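Local coordinates for penicillin binding protein 2X (PDB 5U47) that probably forms peptide cross-links between glycan strands of septal peptidoglycan as a transpeptidase of the cell division machinery, and is a target of beta-lactams, at residues A315-A320 against Y353-G358; A422-S427 against E540-V545; N471-V476 against D501-S506. The protein carries 1 engineered substitution. One frame throughout, in Å; residues are numbered along the deposited sequence.

Interaction 1 (A315-A320 against Y353-G358)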
loop_
_atom_site.group_PDB
_atom_site.type_symbol
_atom_site.label_atom_id
_atom_site.label_comp_id
_atom_site.label_asym_id
_atom_site.label_seq_id
_atom_site.Cartn_x
_atom_site.Cartn_y
_atom_site.Cartn_z
ATOM N N ALA A 315 -26.437 -28.596 12.977
ATOM C CA ALA A 315 -27.696 -28.601 12.230
ATOM C C ALA A 315 -27.383 -28.914 10.777
ATOM O O ALA A 315 -26.322 -28.524 10.263
ATOM C CB ALA A 315 -28.409 -27.264 12.349
ATOM N N THR A 316 -28.277 -29.634 10.112
ATOM C CA THR A 316 -28.024 -30.017 8.740
ATOM C C THR A 316 -28.979 -29.386 7.758
ATOM O O THR A 316 -29.991 -28.811 8.138
ATOM C CB THR A 316 -28.042 -31.548 8.584
ATOM O OG1 THR A 316 -29.336 -32.051 8.924
ATOM C CG2 THR A 316 -26.978 -32.185 9.486
ATOM N N TYR A 317 -28.627 -29.495 6.483
ATOM C CA TYR A 317 -29.437 -28.955 5.396
ATOM C C TYR A 317 -29.078 -29.708 4.121
ATOM O O TYR A 317 -28.084 -30.435 4.084
ATOM C CB TYR A 317 -29.168 -27.448 5.216
ATOM C CG TYR A 317 -27.791 -27.146 4.654
ATOM C CD1 TYR A 317 -26.682 -27.053 5.483
ATOM C CD2 TYR A 317 -27.603 -26.973 3.285
ATOM C CE1 TYR A 317 -25.427 -26.795 4.969
ATOM C CE2 TYR A 317 -26.350 -26.711 2.761
ATOM C CZ TYR A 317 -25.269 -26.632 3.600
ATOM O OH TYR A 317 -24.020 -26.373 3.072
ATOM N N SER A 318 -29.880 -29.521 3.078
ATOM C CA SER A 318 -29.621 -30.146 1.794
ATOM C C SER A 318 -29.353 -29.074 0.737
ATOM O O SER A 318 -30.044 -28.061 0.686
ATOM C CB SER A 318 -30.813 -30.998 1.363
ATOM O OG SER A 318 -30.539 -31.602 0.117
ATOM N N ASN A 319 -28.352 -29.311 -0.112
ATOM C CA ASN A 319 -28.039 -28.393 -1.208
ATOM C C ASN A 319 -28.606 -28.917 -2.531
ATOM O O ASN A 319 -28.321 -28.355 -3.591
ATOM C CB ASN A 319 -26.519 -28.204 -1.332
ATOM C CG ASN A 319 -25.788 -29.485 -1.716
ATOM O OD1 ASN A 319 -26.390 -30.559 -1.824
ATOM N ND2 ASN A 319 -24.478 -29.375 -1.927
ATOM N N ALA A 320 -29.432 -29.965 -2.455
ATOM C CA ALA A 320 -29.949 -30.641 -3.644
ATOM C C ALA A 320 -30.810 -29.796 -4.571
ATOM O O ALA A 320 -30.774 -29.988 -5.792
ATOM C CB ALA A 320 -30.718 -31.897 -3.232
ATOM N N TYR A 353 -16.817 -27.076 2.742
ATOM C CA TYR A 353 -17.138 -27.393 1.364
ATOM C C TYR A 353 -17.371 -26.169 0.492
ATOM O O TYR A 353 -17.502 -26.284 -0.726
ATOM C CB TYR A 353 -18.412 -28.266 1.396
ATOM C CG TYR A 353 -18.821 -28.946 0.120
ATOM C CD1 TYR A 353 -18.160 -30.089 -0.311
ATOM C CD2 TYR A 353 -19.925 -28.499 -0.623
ATOM C CE1 TYR A 353 -18.541 -30.748 -1.465
ATOM C CE2 TYR A 353 -20.326 -29.162 -1.786
ATOM C CZ TYR A 353 -19.621 -30.283 -2.198
ATOM O OH TYR A 353 -19.984 -30.971 -3.336
ATOM N N SER A 354 -17.413 -24.999 1.120
ATOM C CA SER A 354 -17.699 -23.739 0.446
ATOM C C SER A 354 -19.076 -23.807 -0.247
ATOM O O SER A 354 -19.224 -23.449 -1.413
ATOM C CB SER A 354 -16.592 -23.359 -0.522
ATOM O OG SER A 354 -16.617 -21.952 -0.766
ATOM N N SER A 355 -20.077 -24.242 0.510
ATOM C CA SER A 355 -21.448 -24.319 0.029
ATOM C C SER A 355 -22.135 -22.954 0.050
ATOM O O SER A 355 -22.380 -22.407 1.121
ATOM C CB SER A 355 -22.253 -25.296 0.893
ATOM O OG SER A 355 -23.638 -25.282 0.555
ATOM N N ASN A 356 -22.433 -22.411 -1.133
ATOM C CA ASN A 356 -23.177 -21.146 -1.251
ATOM C C ASN A 356 -24.570 -21.245 -0.617
ATOM O O ASN A 356 -25.066 -20.276 -0.031
ATOM C CB ASN A 356 -23.372 -20.744 -2.714
ATOM C CG ASN A 356 -22.114 -20.243 -3.367
ATOM O OD1 ASN A 356 -21.098 -19.978 -2.719
ATOM N ND2 ASN A 356 -22.186 -20.078 -4.667
ATOM N N VAL A 357 -25.198 -22.410 -0.753
ATOM C CA VAL A 357 -26.531 -22.654 -0.197
ATOM C C VAL A 357 -26.503 -22.579 1.328
ATOM O O VAL A 357 -27.330 -21.891 1.943
ATOM C CB VAL A 357 -27.083 -24.025 -0.649
ATOM C CG1 VAL A 357 -28.375 -24.360 0.069
ATOM C CG2 VAL A 357 -27.284 -24.055 -2.165
ATOM N N GLY A 358 -25.546 -23.278 1.930
ATOM C CA GLY A 358 -25.398 -23.291 3.378
ATOM C C GLY A 358 -25.148 -21.896 3.919
ATOM O O GLY A 358 -25.712 -21.502 4.941
HETATM O O HOH W 1 -22.746 -31.891 -2.783
#
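Tyr317, on the short strand 316-318, reaches across to Ser355 and Gly358 at the start of helix 356-366. This is the tightly packed half of the contact. The phenol hydroxyl gives a hydrogen bond to the serine, Tyr317 OH to Ser355 OG 2.8 Å, and Ser355 OG lies at the ring edge, near its plane. Ser355 is the N-cap of the helix, and its OG also accepts from Gly358 N at 3.1 Å. The outer end of the ring rests on the glycine backbone, with Tyr317 CZ 3.4 Å from Gly358 CA. Val357 packs beside it more lightly, CG1 being 4.1 Å from Tyr317 CE2. The Tyr317 ring also stacks on Phe347.

The other half is looser and partly watered. Asn319 and Tyr353 cross at about a right angle, and Asn319 ND2 comes no closer than 4.2 Å to Tyr353 CE2. A water bridges them instead, lying 3.2 Å from Asn319 ND2 and 3.0 Å from Tyr353 OH. Both side chains have further partners: Asn319 OD1 accepts from Arg343 N, and Tyr353 OH is hydrogen-bonded to Ser334 OG.

Asp332 joins the two halves, because its OD2 bonds both Asn319 ND2 and Ser355 OG. Ser354, Ser355 and Asn356 fit the (S/Y)xN pattern of penicillin-binding transpeptidases, and Ser354 OG and Asn356 OD1 bond Lys298. The polar grip on Ser355 probably helps to position its neighbours Ser354 and Asn356, which are probably in the active site.

Interaction 2 (A422-S427 against E540-V545)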
loop_
_atom_site.group_PDB
_atom_site.type_symbol
_atom_site.label_atom_id
_atom_site.label_comp_id
_atom_site.label_asym_id
_atom_site.label_seq_id
_atom_site.Cartn_x
_atom_site.Cartn_y
_atom_site.Cartn_z
ATOM N N ALA A 422 -10.527 -6.385 6.894
ATOM C CA ALA A 422 -11.556 -7.253 7.480
ATOM C C ALA A 422 -10.919 -8.487 8.099
ATOM O O ALA A 422 -11.299 -8.895 9.210
ATOM C CB ALA A 422 -12.581 -7.651 6.425
ATOM N N PHE A 423 -9.934 -9.066 7.389
ATOM C CA PHE A 423 -9.240 -10.246 7.899
ATOM C C PHE A 423 -8.521 -9.988 9.229
ATOM O O PHE A 423 -8.391 -10.912 10.048
ATOM C CB PHE A 423 -8.226 -10.820 6.896
ATOM C CG PHE A 423 -8.840 -11.402 5.636
ATOM C CD1 PHE A 423 -9.991 -12.183 5.682
ATOM C CD2 PHE A 423 -8.203 -11.242 4.416
ATOM C CE1 PHE A 423 -10.526 -12.748 4.515
ATOM C CE2 PHE A 423 -8.734 -11.798 3.252
ATOM C CZ PHE A 423 -9.898 -12.543 3.308
ATOM N N THR A 424 -8.070 -8.754 9.471
ATOM C CA THR A 424 -7.378 -8.492 10.725
ATOM C C THR A 424 -8.279 -8.726 11.944
ATOM O O THR A 424 -7.770 -9.096 12.988
ATOM C CB THR A 424 -6.754 -7.068 10.841
ATOM O OG1 THR A 424 -7.782 -6.074 10.759
ATOM C CG2 THR A 424 -5.746 -6.830 9.792
ATOM N N ALA A 425 -9.597 -8.499 11.829
ATOM C CA ALA A 425 -10.496 -8.701 12.963
ATOM C C ALA A 425 -10.593 -10.195 13.283
ATOM O O ALA A 425 -10.699 -10.594 14.426
ATOM C CB ALA A 425 -11.868 -8.125 12.679
ATOM N N ILE A 426 -10.521 -11.023 12.253
ATOM C CA ILE A 426 -10.555 -12.463 12.435
ATOM C C ILE A 426 -9.273 -12.938 13.121
ATOM O O ILE A 426 -9.341 -13.757 14.033
ATOM C CB ILE A 426 -10.734 -13.162 11.082
ATOM C CG1 ILE A 426 -12.041 -12.711 10.410
ATOM C CG2 ILE A 426 -10.680 -14.686 11.237
ATOM C CD1 ILE A 426 -13.304 -13.134 11.121
ATOM N N SER A 427 -8.128 -12.407 12.681
ATOM C CA SER A 427 -6.805 -12.776 13.187
ATOM C C SER A 427 -6.411 -12.135 14.517
ATOM O O SER A 427 -5.479 -12.610 15.177
ATOM C CB SER A 427 -5.708 -12.362 12.180
ATOM O OG SER A 427 -5.441 -10.935 12.243
ATOM N N GLU A 540 0.023 -15.169 13.715
ATOM C CA GLU A 540 1.161 -14.276 13.606
ATOM C C GLU A 540 1.127 -13.583 12.256
ATOM O O GLU A 540 1.412 -12.385 12.177
ATOM C CB GLU A 540 2.476 -15.042 13.753
ATOM C CG GLU A 540 2.668 -15.740 15.096
ATOM C CD GLU A 540 2.936 -14.777 16.239
ATOM O OE1 GLU A 540 3.356 -13.625 15.982
ATOM O OE2 GLU A 540 2.756 -15.182 17.404
ATOM N N TYR A 541 0.766 -14.328 11.216
ATOM C CA TYR A 541 0.727 -13.832 9.855
ATOM C C TYR A 541 -0.574 -14.200 9.119
ATOM O O TYR A 541 -1.197 -15.253 9.372
ATOM C CB TYR A 541 1.949 -14.359 9.048
ATOM C CG TYR A 541 3.237 -14.023 9.736
ATOM C CD1 TYR A 541 3.708 -12.709 9.783
ATOM C CD2 TYR A 541 3.943 -14.986 10.423
ATOM C CE1 TYR A 541 4.864 -12.388 10.476
ATOM C CE2 TYR A 541 5.089 -14.669 11.120
ATOM C CZ TYR A 541 5.543 -13.384 11.148
ATOM O OH TYR A 541 6.687 -13.113 11.847
ATOM N N ILE A 542 -0.974 -13.292 8.231
ATOM C CA ILE A 542 -2.108 -13.461 7.343
ATOM C C ILE A 542 -1.525 -13.348 5.930
ATOM O O ILE A 542 -0.683 -12.471 5.658
ATOM C CB ILE A 542 -3.138 -12.307 7.450
ATOM C CG1 ILE A 542 -3.703 -12.184 8.863
ATOM C CG2 ILE A 542 -4.294 -12.518 6.463
ATOM C CD1 ILE A 542 -4.384 -10.839 9.107
ATOM N N MET A 543 -1.973 -14.217 5.041
ATOM C CA MET A 543 -1.586 -14.127 3.643
ATOM C C MET A 543 -2.839 -14.218 2.780
ATOM O O MET A 543 -3.728 -15.039 3.037
ATOM C CB MET A 543 -0.583 -15.207 3.278
ATOM C CG MET A 543 -0.032 -15.041 1.882
ATOM S SD MET A 543 1.386 -16.115 1.600
ATOM C CE MET A 543 1.912 -15.468 0.021
ATOM N N TYR A 544 -2.907 -13.381 1.758
ATOM C CA TYR A 544 -4.051 -13.353 0.836
ATOM C C TYR A 544 -3.527 -13.385 -0.582
ATOM O O TYR A 544 -2.689 -12.550 -0.959
ATOM C CB TYR A 544 -4.878 -12.100 1.102
ATOM C CG TYR A 544 -6.103 -11.881 0.242
ATOM C CD1 TYR A 544 -7.064 -12.874 0.086
ATOM C CD2 TYR A 544 -6.375 -10.639 -0.294
ATOM C CE1 TYR A 544 -8.217 -12.651 -0.653
ATOM C CE2 TYR A 544 -7.524 -10.412 -1.046
ATOM C CZ TYR A 544 -8.448 -11.416 -1.212
ATOM O OH TYR A 544 -9.593 -11.192 -1.954
ATOM N N VAL A 545 -4.031 -14.333 -1.370
ATOM C CA VAL A 545 -3.589 -14.529 -2.746
ATOM C C VAL A 545 -4.777 -14.584 -3.671
ATOM O O VAL A 545 -5.795 -15.191 -3.315
ATOM C CB VAL A 545 -2.786 -15.844 -2.864
ATOM C CG1 VAL A 545 -2.315 -16.082 -4.293
ATOM C CG2 VAL A 545 -1.606 -15.815 -1.917
#
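Phe423 and Tyr544 make the aromatic part of this contact, an edge-to-face pair. The edge of the phenylalanine points at the face of the tyrosine. The centroids are 5.4 Å apart and the ring planes are turned by 69°. Phe423 CE2 does the touching, 3.7 Å from Tyr544 CD1, so it stands over the rim of the tyrosine ring and not over its centre. The tyrosine hydroxyl is held outside the contact by Tyr291.

Aliphatic packing centres on Ile542. Its CG2 branch lies 4.3 Å from Phe423 CB. Its other branch is extended (chi2 163°) and carries CD1 to the helix backbone, 4.1 Å from Thr424 CA and as far from Phe423 O.

Helix 416-427 here packs on one face of the five-stranded antiparallel sheet of the transpeptidase domain, a fold shared with the beta-lactamases. Strand 541-548 is the middle strand. Side chains alternate along it: Ile542 and Tyr544 face this helix, while Tyr541, Met543 and Val545 touch helix 558-572 on the other side.

Ser427 brings a polar atom against this apolar group. Its OG lies 3.3 Å from Ile542 CD1, in van der Waals contact, and its CB is 3.7 Å from the same atom. The hydroxyl is hydrogen-bonded outside the contact, to Ala253 O, just past strand 245-252, which pairs with strand 541-548.

Interaction 3 (N471-V476 against D501-S506). Engineered in segment 501-506: Thr503 (natural residue Ala). With ACT (acetate ion), chain D.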
loop_
_atom_site.group_PDB
_atom_site.type_symbol
_atom_site.label_atom_id
_atom_site.label_comp_id
_atom_site.label_asym_id
_atom_site.label_seq_id
_atom_site.Cartn_x
_atom_site.Cartn_y
_atom_site.Cartn_z
ATOM N N ASN A 471 -11.043 -21.732 13.992
ATOM C CA ASN A 471 -11.048 -23.179 14.175
ATOM C C ASN A 471 -11.857 -23.876 13.060
ATOM O O ASN A 471 -11.399 -24.871 12.508
ATOM C CB ASN A 471 -11.550 -23.573 15.555
ATOM C CG ASN A 471 -11.523 -25.078 15.756
ATOM O OD1 ASN A 471 -10.483 -25.714 15.583
ATOM N ND2 ASN A 471 -12.668 -25.655 16.089
ATOM N N TYR A 472 -13.030 -23.351 12.705
ATOM C CA TYR A 472 -13.805 -23.948 11.598
ATOM C C TYR A 472 -13.005 -23.900 10.296
ATOM O O TYR A 472 -13.081 -24.816 9.480
ATOM C CB TYR A 472 -15.177 -23.275 11.407
ATOM C CG TYR A 472 -16.151 -23.527 12.539
ATOM C CD1 TYR A 472 -16.544 -24.818 12.861
ATOM C CD2 TYR A 472 -16.718 -22.478 13.255
ATOM C CE1 TYR A 472 -17.445 -25.067 13.892
ATOM C CE2 TYR A 472 -17.610 -22.718 14.284
ATOM C CZ TYR A 472 -17.970 -24.013 14.593
ATOM O OH TYR A 472 -18.859 -24.252 15.607
ATOM N N MET A 473 -12.217 -22.845 10.126
ATOM C CA MET A 473 -11.364 -22.686 8.930
ATOM C C MET A 473 -10.219 -23.709 8.820
ATOM O O MET A 473 -9.655 -23.884 7.736
ATOM C CB MET A 473 -10.817 -21.253 8.850
ATOM C CG MET A 473 -11.854 -20.225 8.437
ATOM S SD MET A 473 -11.302 -18.514 8.642
ATOM C CE MET A 473 -10.148 -18.352 7.287
ATOM N N ILE A 474 -9.854 -24.374 9.916
ATOM C CA ILE A 474 -8.834 -25.431 9.848
ATOM C C ILE A 474 -9.370 -26.581 8.981
ATOM O O ILE A 474 -8.643 -27.150 8.141
ATOM C CB ILE A 474 -8.455 -25.973 11.249
ATOM C CG1 ILE A 474 -7.706 -24.905 12.068
ATOM C CG2 ILE A 474 -7.615 -27.248 11.141
ATOM C CD1 ILE A 474 -7.462 -25.294 13.511
ATOM N N SER A 475 -10.644 -26.908 9.178
ATOM C CA SER A 475 -11.280 -28.013 8.447
ATOM C C SER A 475 -11.358 -27.803 6.949
ATOM O O SER A 475 -11.402 -28.770 6.196
ATOM C CB SER A 475 -12.665 -28.343 9.020
ATOM O OG SER A 475 -12.540 -28.768 10.359
ATOM N N VAL A 476 -11.387 -26.554 6.504
ATOM C CA VAL A 476 -11.360 -26.293 5.070
ATOM C C VAL A 476 -10.140 -27.009 4.476
ATOM O O VAL A 476 -10.190 -27.523 3.363
ATOM C CB VAL A 476 -11.258 -24.779 4.780
ATOM C CG1 VAL A 476 -11.033 -24.534 3.295
ATOM C CG2 VAL A 476 -12.510 -24.063 5.261
ATOM N N ASP A 501 -1.158 -25.848 12.683
ATOM C CA ASP A 501 -2.526 -25.862 12.199
ATOM C C ASP A 501 -2.647 -24.546 11.427
ATOM O O ASP A 501 -2.167 -23.498 11.890
ATOM C CB ASP A 501 -3.544 -25.858 13.337
ATOM C CG ASP A 501 -3.644 -27.188 14.058
ATOM O OD1 ASP A 501 -3.380 -28.263 13.460
ATOM O OD2 ASP A 501 -4.031 -27.153 15.236
ATOM N N VAL A 502 -3.286 -24.596 10.268
ATOM C CA VAL A 502 -3.419 -23.421 9.430
ATOM C C VAL A 502 -4.894 -23.148 9.173
ATOM O O VAL A 502 -5.649 -24.026 8.767
ATOM C CB VAL A 502 -2.696 -23.590 8.082
ATOM C CG1 VAL A 502 -2.592 -22.250 7.376
ATOM C CG2 VAL A 502 -1.289 -24.173 8.273
ATOM N N THR A 503 -5.271 -21.915 9.422
ATOM C CA THR A 503 -6.634 -21.417 9.240
ATOM C C THR A 503 -6.734 -20.929 7.794
ATOM O O THR A 503 -6.058 -19.964 7.404
ATOM C CB THR A 503 -6.871 -20.300 10.283
ATOM O OG1 THR A 503 -7.262 -20.922 11.513
ATOM C CG2 THR A 503 -7.928 -19.277 9.862
ATOM N N VAL A 504 -7.552 -21.599 6.982
ATOM C CA VAL A 504 -7.650 -21.224 5.586
ATOM C C VAL A 504 -9.078 -21.160 5.062
ATOM O O VAL A 504 -9.981 -21.786 5.614
ATOM C CB VAL A 504 -6.869 -22.230 4.727
ATOM C CG1 VAL A 504 -5.403 -22.269 5.152
ATOM C CG2 VAL A 504 -7.476 -23.631 4.859
ATOM N N LYS A 505 -9.267 -20.386 3.996
ATOM C CA LYS A 505 -10.534 -20.352 3.260
ATOM C C LYS A 505 -10.225 -19.994 1.830
ATOM O O LYS A 505 -9.548 -19.002 1.554
ATOM C CB LYS A 505 -11.545 -19.362 3.834
ATOM C CG LYS A 505 -12.915 -19.408 3.119
ATOM C CD LYS A 505 -13.635 -20.752 3.304
ATOM C CE LYS A 505 -14.924 -20.835 2.507
ATOM N NZ LYS A 505 -14.693 -21.180 1.075
ATOM N N SER A 506 -10.741 -20.793 0.920
ATOM C CA SER A 506 -10.545 -20.587 -0.483
ATOM C C SER A 506 -11.710 -19.833 -1.011
ATOM O O SER A 506 -12.787 -19.774 -0.399
ATOM C CB SER A 506 -10.531 -21.944 -1.219
ATOM O OG SER A 506 -11.751 -22.645 -0.979
HETATM C C ACT D . -11.555 -32.474 10.032
HETATM O O ACT D . -12.054 -31.382 10.371
HETATM O OXT ACT D . -10.321 -32.612 9.871
HETATM C CH3 ACT D . -12.466 -33.654 9.827
HETATM O O HOH W 2 -5.902 -26.434 7.725
#
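Met473 meets Thr503 and Val504 where helix 463-478 lies against strand 503-510. One backbone hydrogen bond links the two, Val504 N to Met473 O at 3.2 Å. The donor stands well above the carbonyl plane, 63° out of it.

The Met473 side chain bends at its last torsion (chi3 74°), which turns CE back over the strand. CE lies 3.5 Å from Thr503 CG2 and 3.9 Å from Lys505 CB. Thr503 is an engineered residue, alanine in the natural protein. Its methyl takes the methionine contact, and its hydroxyl bonds Ser536 and Arg470 O. Ile474 crosses Thr503 at about a right angle and sends CD1 out to Asp501 CB, 4.0 Å away.

Val476 sets CB and CG2 against Val504 O, both at 3.4 Å. Its CG2 touches Lys505 CD at 4.0 Å. The lysine chain is bent at chi2 (65°), which places CD beside this valine. A second bend at chi4 swings NZ round to Ser506 O, 2.8 Å away; NZ also bonds Ser354 OG. Lys505 and Ser506 begin what looks like the K(T/S)G-type motif of penicillin-binding transpeptidases, on a strand that probably borders the active site.

A water donates to both Ile474 O and Val502 O and so spans the two backbones. Ser475 OG gives a hydrogen bond to an acetate ion, probably from the crystallisation liquor.

Strand 503-510 is one of the two edge strands of the five-stranded sheet, with strand 526-534 next to it. Met473 touches Val531 of that strand, Val299 of helix 297-308 and Phe351 of helix 347-352. Val476 and Lys505 pack on Phe351 too.

Following the chain, interaction 1 comes first: it closes the loop from strand 316-318 to helix 356-366 before the other two open. Interaction 2 then opens at helix 416-427 and closes on strand 541-548. Interaction 3 opens and closes within that span, joining helix 463-478 to strand 503-510. Interactions 2 and 3 secure helices to two strands of one sheet, and their centres are 12 Å apart. Interaction 1 lies farther out, its centre 18 Å from that of interaction 3. These two still touch, through a probable hydrogen bond between Ser354 OG and Lys505 NZ; both residues probably belong to the active site. Interactions 1 and 2 do not touch.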